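Local coordinates for phosphate ABC transporter, periplasmic phosphate-binding protein (Borrelia burgdorferi, PDB 4N13), which binds inorganic phosphate with micromolar affinity as the solute-binding component of the PstSACB ABC transporter, which imports phosphate, at residues Tyr86-Phe91 / Ile187-Ala192; Leu203-Thr208 / Tyr220-Asn225. One frame throughout, in Å; residues are numbered along the deposited sequence.

Interaction 1 of 2, residues Tyr86-Phe91 / Ile187-Ala192; sequences YDALIF and IGLGYA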
# COMPACT_ATOMS: atom_id res chain seq x y z
N TYR A 86 -1.96 1.28 6.70
CA TYR A 86 -1.17 0.51 5.74
C TYR A 86 -2.04 0.08 4.57
O TYR A 86 -3.21 -0.27 4.76
CB TYR A 86 -0.59 -0.75 6.36
CG TYR A 86 0.30 -0.46 7.54
CD1 TYR A 86 1.62 -0.13 7.37
CD2 TYR A 86 -0.20 -0.53 8.83
CE1 TYR A 86 2.44 0.13 8.47
CE2 TYR A 86 0.59 -0.27 9.91
CZ TYR A 86 1.91 0.05 9.74
OH TYR A 86 2.67 0.31 10.86
N ASP A 87 -1.45 0.13 3.39
CA ASP A 87 -2.04 -0.34 2.15
C ASP A 87 -1.18 -1.49 1.67
O ASP A 87 -0.17 -1.30 0.97
CB ASP A 87 -2.06 0.82 1.14
CG ASP A 87 -2.44 0.39 -0.23
OD1 ASP A 87 -3.12 -0.64 -0.34
OD2 ASP A 87 -2.08 1.10 -1.20
N ALA A 88 -1.57 -2.69 2.07
CA ALA A 88 -0.80 -3.90 1.82
C ALA A 88 -1.30 -4.68 0.62
O ALA A 88 -2.50 -4.70 0.35
CB ALA A 88 -0.80 -4.79 3.06
N LEU A 89 -0.38 -5.35 -0.06
CA LEU A 89 -0.72 -6.24 -1.17
C LEU A 89 -0.18 -7.62 -0.89
O LEU A 89 0.86 -7.77 -0.21
CB LEU A 89 -0.18 -5.73 -2.50
CG LEU A 89 -0.76 -4.37 -2.88
CD1 LEU A 89 0.14 -3.23 -2.40
CD2 LEU A 89 -1.04 -4.34 -4.36
N ILE A 90 -0.86 -8.61 -1.43
CA ILE A 90 -0.51 -10.00 -1.24
C ILE A 90 -0.48 -10.70 -2.59
O ILE A 90 -1.10 -10.25 -3.56
CB ILE A 90 -1.52 -10.69 -0.28
CG1 ILE A 90 -2.90 -10.82 -0.92
CG2 ILE A 90 -1.60 -9.88 1.01
CD1 ILE A 90 -3.96 -11.46 -0.02
N PHE A 91 0.29 -11.77 -2.65
CA PHE A 91 0.46 -12.55 -3.86
C PHE A 91 -0.28 -13.87 -3.75
O PHE A 91 -0.15 -14.60 -2.76
CB PHE A 91 1.95 -12.75 -4.13
CG PHE A 91 2.58 -11.51 -4.70
CD1 PHE A 91 2.69 -11.36 -6.07
CD2 PHE A 91 2.96 -10.46 -3.89
CE1 PHE A 91 3.23 -10.20 -6.63
CE2 PHE A 91 3.49 -9.28 -4.46
CZ PHE A 91 3.62 -9.19 -5.82
N ILE A 187 -3.06 -8.84 -5.26
CA ILE A 187 -4.31 -8.20 -4.85
C ILE A 187 -4.12 -7.45 -3.54
O ILE A 187 -3.20 -7.74 -2.79
CB ILE A 187 -5.47 -9.23 -4.71
CG1 ILE A 187 -5.13 -10.28 -3.64
CG2 ILE A 187 -5.81 -9.86 -6.04
CD1 ILE A 187 -6.21 -11.34 -3.43
N GLY A 188 -5.02 -6.52 -3.27
CA GLY A 188 -5.03 -5.88 -1.97
C GLY A 188 -5.33 -6.86 -0.87
O GLY A 188 -6.09 -7.81 -1.04
N LEU A 189 -4.77 -6.59 0.31
CA LEU A 189 -4.97 -7.42 1.48
C LEU A 189 -6.46 -7.65 1.79
O LEU A 189 -6.83 -8.72 2.30
CB LEU A 189 -4.29 -6.76 2.68
CG LEU A 189 -4.47 -7.44 4.03
CD1 LEU A 189 -3.85 -8.84 4.03
CD2 LEU A 189 -3.85 -6.55 5.11
N GLY A 190 -7.30 -6.65 1.54
CA GLY A 190 -8.72 -6.76 1.83
C GLY A 190 -9.42 -7.86 1.05
O GLY A 190 -10.55 -8.21 1.38
N TYR A 191 -8.78 -8.36 -0.00
CA TYR A 191 -9.34 -9.41 -0.84
C TYR A 191 -8.82 -10.79 -0.47
O TYR A 191 -9.14 -11.76 -1.16
CB TYR A 191 -9.02 -9.11 -2.30
CG TYR A 191 -9.87 -8.00 -2.84
CD1 TYR A 191 -11.10 -8.29 -3.43
CD2 TYR A 191 -9.46 -6.68 -2.76
CE1 TYR A 191 -11.91 -7.30 -3.93
CE2 TYR A 191 -10.28 -5.65 -3.25
CZ TYR A 191 -11.50 -5.98 -3.82
OH TYR A 191 -12.32 -5.01 -4.32
N ALA A 192 -8.08 -10.91 0.63
CA ALA A 192 -7.55 -12.20 1.06
C ALA A 192 -8.67 -13.21 1.28
O ALA A 192 -8.58 -14.35 0.83
CB ALA A 192 -6.70 -12.03 2.34
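Three backbone hydrogen bonds join Ala88 and Ile90 to Ile187 and Leu189. Ile90 and Ile187 form an antiparallel hydrogen-bonded pair. Ile90 N donates to Ile187 O at 2.8 Å, and Ile187 N donates to Ile90 O at 3.0 Å. Both bonds are close to straight. The third bond, from Leu189 N to Ala88 O, is different in shape: the donor stands above the carbonyl plane, 37° out of it. Here segment 187-192 is already leaving the sheet. Ile187 O also receives a CA-H...O contact from Leu89 CA at 3.3 Å.

The pairing sets strand 80-93 against the end of strand 183-188 in the mixed sheet of this class II periplasmic binding protein. After Gly188 the chain turns through a 3-10 segment, and Tyr191 takes the N-cap position of helix 192-197. The turn is closed by Tyr191 N donating to Gly188 O.

The apolar contacts gather around Ile90. Its CG1 sits between the backbone N and the carbonyl carbon (chi1 68°) and meets Ile187 CG1 at 3.6 Å. The two isoleucine side chains cross obliquely. Ile90 CD1 extends farther and touches Ala192 CB at 3.7 Å, so the strand packs against the first residue of the helix. The other branch, Ile90 CG2, meets Leu189 CD1, and these side chains cross at about a right angle. Ala88 CB lies 4.0 Å from Leu189 CB. Ile187 also packs on Val173 and Ile174 of helix 170-179, while Leu89 touches Ser139 and Ser142 of helix 138-151.

Interaction 2 of 2, residues Leu203-Thr208 / Tyr220-Asn225; sequences LSVNST and YTIKRN
Tyr220 meets Val205 and Thr208 in the close-packed part of this contact. With CG anti to the backbone N (chi1 -175°), the ring lies beside the turn and presents one edge to Thr208 O, which lies in the ring plane and 3.5 Å from Tyr220 CD1. Val205 CG2 approaches obliquely, 4.0 Å from Tyr220 CE1. Beside the base of the tyrosine, Thr208 CG2 packs against Tyr220 CB. Val205 CG1, anti to its backbone N, comes within 4.0 Å of Thr221 OG1 and, more loosely, within 4.3 Å of Ile222 CD1. No direct hydrogen bond crosses between the segments. Water 1 bridges them at the phenol end, donating to Leu203 O and to Tyr220 OH. The same hydroxyl is hydrogen-bonded to Leu89 O of strand 80-93.

Residues Val205-Thr208 form a type I' beta turn at the end of strand 201-205, closed by backbone bonds in both directions between Val205 and Thr208. Thr208 OG1 adds a bond to Asn206 O at 3.0 Å, with the donor well above the carbonyl plane. Facing the turn is the loop that leads into strand 223-230. Ile222 is the centre of an inverse gamma turn there.

Around Asn206 and Thr221 the packing is looser and the residues are partly exposed. Their side chains cross at about a right angle, with Asn206 ND2 3.8 Å from Thr221 OG1. Asn206 OD1 accepts a bond from Glu104 N of helix 104-111, and ND2 is hydrogen-bonded elsewhere too. Water 2 donates to Val205 O at 2.9 Å and accepts from Thr221 OG1 at 3.1 Å.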
# COMPACT_ATOMS: atom_id res chain seq x y z
N LEU A 203 0.81 -16.51 -0.83
CA LEU A 203 2.20 -16.77 -0.53
C LEU A 203 2.68 -16.03 0.70
O LEU A 203 2.31 -14.88 0.94
CB LEU A 203 3.09 -16.34 -1.70
CG LEU A 203 2.95 -17.12 -2.99
CD1 LEU A 203 3.79 -16.50 -4.09
CD2 LEU A 203 3.28 -18.60 -2.81
N SER A 204 3.55 -16.66 1.47
CA SER A 204 4.40 -15.90 2.38
C SER A 204 5.54 -15.27 1.59
O SER A 204 5.97 -15.80 0.55
CB SER A 204 4.93 -16.77 3.53
OG SER A 204 5.72 -17.85 3.09
N VAL A 205 6.00 -14.12 2.07
CA VAL A 205 7.09 -13.38 1.45
C VAL A 205 8.18 -13.23 2.49
O VAL A 205 7.94 -12.76 3.61
CB VAL A 205 6.61 -12.00 0.95
CG1 VAL A 205 7.76 -11.21 0.34
CG2 VAL A 205 5.51 -12.16 -0.07
N ASN A 206 9.38 -13.70 2.17
CA ASN A 206 10.49 -13.72 3.14
C ASN A 206 10.02 -14.47 4.40
O ASN A 206 10.27 -14.02 5.52
CB ASN A 206 10.98 -12.32 3.54
CG ASN A 206 11.35 -11.47 2.37
OD1 ASN A 206 11.75 -11.94 1.32
ND2 ASN A 206 11.30 -10.17 2.60
N SER A 207 9.33 -15.59 4.20
CA SER A 207 8.87 -16.44 5.30
C SER A 207 7.87 -15.77 6.21
O SER A 207 7.65 -16.22 7.32
CB SER A 207 10.05 -17.00 6.10
OG SER A 207 10.84 -17.84 5.29
N THR A 208 7.19 -14.76 5.69
CA THR A 208 6.27 -13.96 6.47
C THR A 208 4.90 -13.89 5.80
O THR A 208 4.79 -13.45 4.66
CB THR A 208 6.80 -12.52 6.64
OG1 THR A 208 8.16 -12.54 7.07
CG2 THR A 208 5.95 -11.73 7.63
N TYR A 220 6.42 -8.01 7.23
CA TYR A 220 5.83 -8.22 5.92
C TYR A 220 6.07 -6.97 5.11
O TYR A 220 5.68 -5.88 5.51
CB TYR A 220 4.34 -8.48 6.00
CG TYR A 220 3.80 -8.81 4.62
CD1 TYR A 220 3.97 -10.07 4.08
CD2 TYR A 220 3.16 -7.86 3.85
CE1 TYR A 220 3.49 -10.37 2.83
CE2 TYR A 220 2.66 -8.15 2.60
CZ TYR A 220 2.84 -9.42 2.09
OH TYR A 220 2.37 -9.78 0.85
N THR A 221 6.72 -7.14 3.97
CA THR A 221 7.34 -6.04 3.27
C THR A 221 6.51 -5.38 2.16
O THR A 221 6.82 -4.29 1.71
CB THR A 221 8.70 -6.48 2.69
OG1 THR A 221 8.52 -7.66 1.90
CG2 THR A 221 9.71 -6.74 3.80
N ILE A 222 5.45 -6.05 1.70
CA ILE A 222 4.71 -5.58 0.53
C ILE A 222 3.55 -4.67 0.93
O ILE A 222 2.39 -5.08 0.96
CB ILE A 222 4.21 -6.75 -0.36
CG1 ILE A 222 5.25 -7.85 -0.50
CG2 ILE A 222 3.79 -6.21 -1.72
CD1 ILE A 222 6.52 -7.42 -1.14
N LYS A 223 3.86 -3.45 1.32
CA LYS A 223 2.84 -2.49 1.70
C LYS A 223 3.37 -1.09 1.59
O LYS A 223 4.57 -0.86 1.73
CB LYS A 223 2.33 -2.72 3.13
CG LYS A 223 3.26 -2.28 4.26
CD LYS A 223 4.34 -3.26 4.58
CE LYS A 223 5.12 -2.87 5.84
NZ LYS A 223 5.94 -1.63 5.60
N ARG A 224 2.46 -0.15 1.33
CA ARG A 224 2.74 1.26 1.51
C ARG A 224 2.34 1.65 2.92
O ARG A 224 1.29 1.24 3.43
CB ARG A 224 1.95 2.08 0.51
CG ARG A 224 2.33 1.83 -0.94
CD ARG A 224 2.02 3.06 -1.72
NE ARG A 224 2.19 2.99 -3.17
CZ ARG A 224 3.28 3.38 -3.83
NH1 ARG A 224 4.38 3.76 -3.19
NH2 ARG A 224 3.28 3.36 -5.15
N ASN A 225 3.18 2.45 3.54
CA ASN A 225 2.91 3.01 4.86
C ASN A 225 2.29 4.39 4.68
O ASN A 225 2.91 5.28 4.09
CB ASN A 225 4.22 3.13 5.65
CG ASN A 225 4.81 1.79 6.08
OD1 ASN A 225 4.30 0.74 5.76
ND2 ASN A 225 5.91 1.84 6.83
O HOH W 1 1.66 -12.40 -0.25
O HOH W 2 8.13 -9.93 4.03

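Overall arrangement
Interactions 1 and 2 have centres 10 Å apart. Interaction 1 contributes strand 80-93, and the strands of interaction 2, 201-205 and 223-230, border it in the sheet. The two contacts touch directly. The hydrogen bond between Leu89 O and Tyr220 OH spans 2.7 Å, and that between Phe91 O and Leu203 N spans 2.9 Å. Tyr220 also packs on Ile90, the residue at the heart of interaction 1. Leu89 lies close to the presumed phosphate site: its side chain is about 4 Å from that of Ser139, a binding residue by similarity, and about 10 Å from that of Thr21. Interaction 2 is farther away, with the Ile222 side chain about 9 Å from that of Ser139.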